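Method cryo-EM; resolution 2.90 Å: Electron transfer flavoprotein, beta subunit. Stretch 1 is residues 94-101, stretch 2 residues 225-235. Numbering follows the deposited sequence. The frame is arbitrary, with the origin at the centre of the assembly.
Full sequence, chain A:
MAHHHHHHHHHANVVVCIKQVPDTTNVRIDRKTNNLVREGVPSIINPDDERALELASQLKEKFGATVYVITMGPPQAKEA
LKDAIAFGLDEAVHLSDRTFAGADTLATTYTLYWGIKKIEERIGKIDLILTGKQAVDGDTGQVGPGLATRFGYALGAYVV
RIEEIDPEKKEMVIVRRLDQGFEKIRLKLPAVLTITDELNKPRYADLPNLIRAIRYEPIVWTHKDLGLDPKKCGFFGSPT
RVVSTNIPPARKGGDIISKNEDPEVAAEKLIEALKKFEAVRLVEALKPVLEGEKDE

Stretch 1, residues 94-101: HLSDRTFA
Stretch 2 225-235: DLGLDPKKCGF

No hydrogen bond joins these two stretches, although backbone lies almost on backbone at one end: the CA atoms of Phe100 and Gly234 are 4.5 Å apart. Thr99 O sits 3.4 Å from Gly234 N, but the angle is too poor for a hydrogen bond, and the same oxygen lies 3.2 Å from Gly234 CA. Gly234 (phi/psi -106/-126) suits this approach because it lacks a side chain; an ideal CB would fall 2.5 Å from Thr99 O, a clash. Ala101 O also reaches Gly234 CA, at 3.6 Å.

The register opens toward the other end, where the CA atoms of Leu95 and Leu226 are 9.0 Å apart and their side chains meet across the gap. Leu95 (-103/83) and Leu226 (-88/-30), both m,t rotamers, meet through Leu95 CD2 and Leu226 CD1 at 4.1 Å.

Phe100 (-92/5; chi1 -51°, chi2 -38°) takes part in three of the four apolar side-chain pairs. Its CA-to-CB bond points away from stretch 2, yet its ring end comes nearer. Cys233 CB lies 3.6 Å from Phe100 CD1 and Leu228 CD1 4.0 Å from Phe100 CE1, both at the ring edge; Leu226 CD1 approaches Phe100 CZ obliquely at 4.0 Å. Cys233 (-133/-21, chi1 m) places SG 5.3 Å from the centroid of the Phe100 ring, 72° off the ring normal, an oblique sulfur-aromatic approach.

Each stretch also has internal order of its own. In stretch 1, Phe100 N donates to Asp97 O at 3.1 Å, while Thr99 (-61/-31, chi1 m) donates a weak hydrogen bond from OG1 to Asp97 OD2 at 2.8 Å and brings CG2 within 3.3 Å of Pro230 O. In stretch 2, the helix ends at Leu226, Gly227 turns with positive phi (89/12), and Leu228 (-79/176) is p,p. A type I turn runs from Asp229 to Lys232, with Lys231 N hydrogen-bonded to Asp229 OD2 at 2.8 Å (139°).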

ATOM      1  N   HIS A  94      35.827  15.423 -21.324  1.00 30.36           N
ATOM      2  CA  HIS A  94      34.508  15.401 -20.721  1.00 30.36           C
ATOM      3  C   HIS A  94      34.158  16.787 -20.207  1.00 30.36           C
ATOM      4  O   HIS A  94      34.948  17.407 -19.493  1.00 30.36           O
ATOM      5  CB  HIS A  94      34.447  14.385 -19.586  1.00 30.36           C
ATOM      6  CG  HIS A  94      33.062  13.936 -19.260  1.00 30.36           C
ATOM      7  ND1 HIS A  94      32.778  13.117 -18.192  1.00 30.36           N
ATOM      8  CD2 HIS A  94      31.878  14.199 -19.858  1.00 30.36           C
ATOM      9  CE1 HIS A  94      31.480  12.891 -18.147  1.00 30.36           C
ATOM     10  NE2 HIS A  94      30.909  13.538 -19.146  1.00 30.36           N
ATOM     11  N   LEU A  95      32.983  17.273 -20.580  1.00 31.17           N
ATOM     12  CA  LEU A  95      32.427  18.500 -20.026  1.00 31.17           C
ATOM     13  C   LEU A  95      31.364  18.057 -19.031  1.00 31.17           C
ATOM     14  O   LEU A  95      30.177  18.010 -19.347  1.00 31.17           O
ATOM     15  CB  LEU A  95      31.853  19.392 -21.113  1.00 31.17           C
ATOM     16  CG  LEU A  95      32.709  19.582 -22.361  1.00 31.17           C
ATOM     17  CD1 LEU A  95      31.932  20.357 -23.392  1.00 31.17           C
ATOM     18  CD2 LEU A  95      34.003  20.290 -22.023  1.00 31.17           C
ATOM     19  N   SER A  96      31.799  17.727 -17.821  1.00 39.66           N
ATOM     20  CA  SER A  96      30.925  17.150 -16.811  1.00 39.66           C
ATOM     21  C   SER A  96      30.693  18.166 -15.707  1.00 39.66           C
ATOM     22  O   SER A  96      31.618  18.495 -14.957  1.00 39.66           O
ATOM     23  CB  SER A  96      31.514  15.865 -16.230  1.00 39.66           C
ATOM     24  OG  SER A  96      30.653  15.331 -15.238  1.00 39.66           O
ATOM     25  N   ASP A  97      29.455  18.640 -15.614  1.00 47.10           N
ATOM     26  CA  ASP A  97      29.005  19.591 -14.611  1.00 47.10           C
ATOM     27  C   ASP A  97      27.488  19.616 -14.689  1.00 47.10           C
ATOM     28  O   ASP A  97      26.914  19.522 -15.777  1.00 47.10           O
ATOM     29  CB  ASP A  97      29.576  20.988 -14.856  1.00 47.10           C
ATOM     30  CG  ASP A  97      29.582  21.839 -13.614  1.00 47.10           C
ATOM     31  OD1 ASP A  97      29.108  21.362 -12.562  1.00 47.10           O
ATOM     32  OD2 ASP A  97      30.064  22.989 -13.684  1.00 47.10           O
ATOM     33  N   ARG A  98      26.836  19.751 -13.532  1.00 49.55           N
ATOM     34  CA  ARG A  98      25.389  19.924 -13.569  1.00 49.55           C
ATOM     35  C   ARG A  98      25.002  21.385 -13.721  1.00 49.55           C
ATOM     36  O   ARG A  98      23.812  21.710 -13.691  1.00 49.55           O
ATOM     37  CB  ARG A  98      24.730  19.320 -12.332  1.00 49.55           C
ATOM     38  CG  ARG A  98      25.155  19.917 -11.017  1.00 49.55           C
ATOM     39  CD  ARG A  98      24.385  19.259  -9.887  1.00 49.55           C
ATOM     40  NE  ARG A  98      24.578  17.811  -9.870  1.00 49.55           N
ATOM     41  CZ  ARG A  98      25.574  17.190  -9.246  1.00 49.55           C
ATOM     42  NH1 ARG A  98      25.660  15.867  -9.290  1.00 49.55           N
ATOM     43  NH2 ARG A  98      26.486  17.888  -8.581  1.00 49.55           N
ATOM     44  N   THR A  99      25.990  22.264 -13.898  1.00 45.91           N
ATOM     45  CA  THR A  99      25.768  23.539 -14.556  1.00 45.91           C
ATOM     46  C   THR A  99      25.286  23.347 -15.988  1.00 45.91           C
ATOM     47  O   THR A  99      24.502  24.161 -16.481  1.00 45.91           O
ATOM     48  CB  THR A  99      27.065  24.352 -14.528  1.00 45.91           C
ATOM     49  OG1 THR A  99      27.627  24.302 -13.211  1.00 45.91           O
ATOM     50  CG2 THR A  99      26.826  25.796 -14.896  1.00 45.91           C
ATOM     51  N   PHE A 100      25.707  22.264 -16.650  1.00 38.81           N
ATOM     52  CA  PHE A 100      25.320  21.972 -18.022  1.00 38.81           C
ATOM     53  C   PHE A 100      24.084  21.091 -18.128  1.00 38.81           C
ATOM     54  O   PHE A 100      23.729  20.694 -19.241  1.00 38.81           O
ATOM     55  CB  PHE A 100      26.465  21.274 -18.776  1.00 38.81           C
ATOM     56  CG  PHE A 100      27.793  21.970 -18.679  1.00 38.81           C
ATOM     57  CD1 PHE A 100      27.889  23.350 -18.700  1.00 38.81           C
ATOM     58  CD2 PHE A 100      28.956  21.230 -18.584  1.00 38.81           C
ATOM     59  CE1 PHE A 100      29.115  23.971 -18.607  1.00 38.81           C
ATOM     60  CE2 PHE A 100      30.183  21.846 -18.498  1.00 38.81           C
ATOM     61  CZ  PHE A 100      30.262  23.216 -18.510  1.00 38.81           C
ATOM     62  N   ALA A 101      23.429  20.770 -17.018  1.00 41.99           N
ATOM     63  CA  ALA A 101      22.321  19.824 -17.053  1.00 41.99           C
ATOM     64  C   ALA A 101      21.068  20.470 -17.626  1.00 41.99           C
ATOM     65  O   ALA A 101      20.825  21.665 -17.446  1.00 41.99           O
ATOM     66  CB  ALA A 101      22.035  19.289 -15.654  1.00 41.99           C
ATOM     67  N   ASP A 225      36.421  25.463 -15.483  1.00 47.48           N
ATOM     68  CA  ASP A 225      37.567  25.143 -16.328  1.00 47.48           C
ATOM     69  C   ASP A 225      37.496  25.841 -17.678  1.00 47.48           C
ATOM     70  O   ASP A 225      38.534  26.195 -18.245  1.00 47.48           O
ATOM     71  CB  ASP A 225      37.658  23.633 -16.530  1.00 47.48           C
ATOM     72  CG  ASP A 225      37.981  22.893 -15.255  1.00 47.48           C
ATOM     73  OD1 ASP A 225      39.123  23.021 -14.768  1.00 47.48           O
ATOM     74  OD2 ASP A 225      37.094  22.186 -14.736  1.00 47.48           O
ATOM     75  N   LEU A 226      36.293  26.051 -18.205  1.00 44.28           N
ATOM     76  CA  LEU A 226      36.144  26.634 -19.529  1.00 44.28           C
ATOM     77  C   LEU A 226      36.118  28.154 -19.510  1.00 44.28           C
ATOM     78  O   LEU A 226      36.563  28.784 -20.475  1.00 44.28           O
ATOM     79  CB  LEU A 226      34.873  26.096 -20.186  1.00 44.28           C
ATOM     80  CG  LEU A 226      34.812  24.571 -20.214  1.00 44.28           C
ATOM     81  CD1 LEU A 226      33.457  24.083 -20.666  1.00 44.28           C
ATOM     82  CD2 LEU A 226      35.899  24.029 -21.117  1.00 44.28           C
ATOM     83  N   GLY A 227      35.621  28.756 -18.434  1.00 49.64           N
ATOM     84  CA  GLY A 227      35.560  30.199 -18.332  1.00 49.64           C
ATOM     85  C   GLY A 227      34.299  30.825 -18.877  1.00 49.64           C
ATOM     86  O   GLY A 227      34.254  32.049 -19.037  1.00 49.64           O
ATOM     87  N   LEU A 228      33.278  30.029 -19.167  1.00 49.59           N
ATOM     88  CA  LEU A 228      32.041  30.510 -19.756  1.00 49.59           C
ATOM     89  C   LEU A 228      31.133  31.156 -18.710  1.00 49.59           C
ATOM     90  O   LEU A 228      31.425  31.172 -17.511  1.00 49.59           O
ATOM     91  CB  LEU A 228      31.349  29.360 -20.486  1.00 49.59           C
ATOM     92  CG  LEU A 228      31.396  27.968 -19.841  1.00 49.59           C
ATOM     93  CD1 LEU A 228      30.475  27.773 -18.647  1.00 49.59           C
ATOM     94  CD2 LEU A 228      31.083  26.934 -20.909  1.00 49.59           C
ATOM     95  N   ASP A 229      30.011  31.690 -19.185  1.00 58.28           N
ATOM     96  CA  ASP A 229      29.012  32.270 -18.302  1.00 58.28           C
ATOM     97  C   ASP A 229      28.309  31.160 -17.519  1.00 58.28           C
ATOM     98  O   ASP A 229      27.973  30.117 -18.090  1.00 58.28           O
ATOM     99  CB  ASP A 229      27.997  33.069 -19.126  1.00 58.28           C
ATOM    100  CG  ASP A 229      26.850  33.614 -18.295  1.00 58.28           C
ATOM    101  OD1 ASP A 229      26.949  34.767 -17.823  1.00 58.28           O
ATOM    102  OD2 ASP A 229      25.834  32.903 -18.135  1.00 58.28           O
ATOM    103  N   PRO A 230      28.082  31.345 -16.213  1.00 59.25           N
ATOM    104  CA  PRO A 230      27.545  30.242 -15.401  1.00 59.25           C
ATOM    105  C   PRO A 230      26.085  29.919 -15.664  1.00 59.25           C
ATOM    106  O   PRO A 230      25.646  28.824 -15.299  1.00 59.25           O
ATOM    107  CB  PRO A 230      27.747  30.730 -13.959  1.00 59.25           C
ATOM    108  CG  PRO A 230      28.712  31.869 -14.051  1.00 59.25           C
ATOM    109  CD  PRO A 230      28.472  32.495 -15.384  1.00 59.25           C
ATOM    110  N   LYS A 231      25.311  30.821 -16.265  1.00 62.32           N
ATOM    111  CA  LYS A 231      23.911  30.537 -16.556  1.00 62.32           C
ATOM    112  C   LYS A 231      23.576  30.728 -18.030  1.00 62.32           C
ATOM    113  O   LYS A 231      22.427  31.024 -18.373  1.00 62.32           O
ATOM    114  CB  LYS A 231      22.988  31.379 -15.672  1.00 62.32           C
ATOM    115  CG  LYS A 231      23.162  32.883 -15.772  1.00 62.32           C
ATOM    116  CD  LYS A 231      22.118  33.574 -14.912  1.00 62.32           C
ATOM    117  CE  LYS A 231      22.378  33.333 -13.434  1.00 62.32           C
ATOM    118  NZ  LYS A 231      21.399  34.049 -12.571  1.00 62.32           N
ATOM    119  N   LYS A 232      24.558  30.551 -18.909  1.00 53.70           N
ATOM    120  CA  LYS A 232      24.318  30.466 -20.340  1.00 53.70           C
ATOM    121  C   LYS A 232      24.438  29.039 -20.860  1.00 53.70           C
ATOM    122  O   LYS A 232      24.589  28.842 -22.069  1.00 53.70           O
ATOM    123  CB  LYS A 232      25.279  31.383 -21.092  1.00 53.70           C
ATOM    124  CG  LYS A 232      24.627  32.153 -22.219  1.00 53.70           C
ATOM    125  CD  LYS A 232      25.625  33.024 -22.947  1.00 53.70           C
ATOM    126  CE  LYS A 232      24.944  33.824 -24.039  1.00 53.70           C
ATOM    127  NZ  LYS A 232      25.918  34.660 -24.788  1.00 53.70           N
ATOM    128  N   CYS A 233      24.371  28.039 -19.977  1.00 48.01           N
ATOM    129  CA  CYS A 233      24.682  26.670 -20.369  1.00 48.01           C
ATOM    130  C   CYS A 233      23.668  25.631 -19.912  1.00 48.01           C
ATOM    131  O   CYS A 233      23.628  24.529 -20.464  1.00 48.01           O
ATOM    132  CB  CYS A 233      26.052  26.272 -19.833  1.00 48.01           C
ATOM    133  SG  CYS A 233      27.388  27.303 -20.390  1.00 48.01           S
ATOM    134  N   GLY A 234      22.874  25.934 -18.896  1.00 48.85           N
ATOM    135  CA  GLY A 234      21.979  24.916 -18.384  1.00 48.85           C
ATOM    136  C   GLY A 234      20.528  25.103 -18.750  1.00 48.85           C
ATOM    137  O   GLY A 234      20.177  25.218 -19.925  1.00 48.85           O
ATOM    138  N   PHE A 235      19.673  25.113 -17.735  1.00 60.35           N
ATOM    139  CA  PHE A 235      18.266  25.443 -17.879  1.00 60.35           C
ATOM    140  C   PHE A 235      18.044  26.937 -18.068  1.00 60.35           C
ATOM    141  O   PHE A 235      16.971  27.339 -18.531  1.00 60.35           O
ATOM    142  CB  PHE A 235      17.502  24.947 -16.649  1.00 60.35           C
ATOM    143  CG  PHE A 235      16.016  24.876 -16.830  1.00 60.35           C
ATOM    144  CD1 PHE A 235      15.442  23.837 -17.544  1.00 60.35           C
ATOM    145  CD2 PHE A 235      15.189  25.830 -16.258  1.00 60.35           C
ATOM    146  CE1 PHE A 235      14.069  23.761 -17.702  1.00 60.35           C
ATOM    147  CE2 PHE A 235      13.818  25.762 -16.411  1.00 60.35           C
ATOM    148  CZ  PHE A 235      13.257  24.723 -17.131  1.00 60.35           C
TER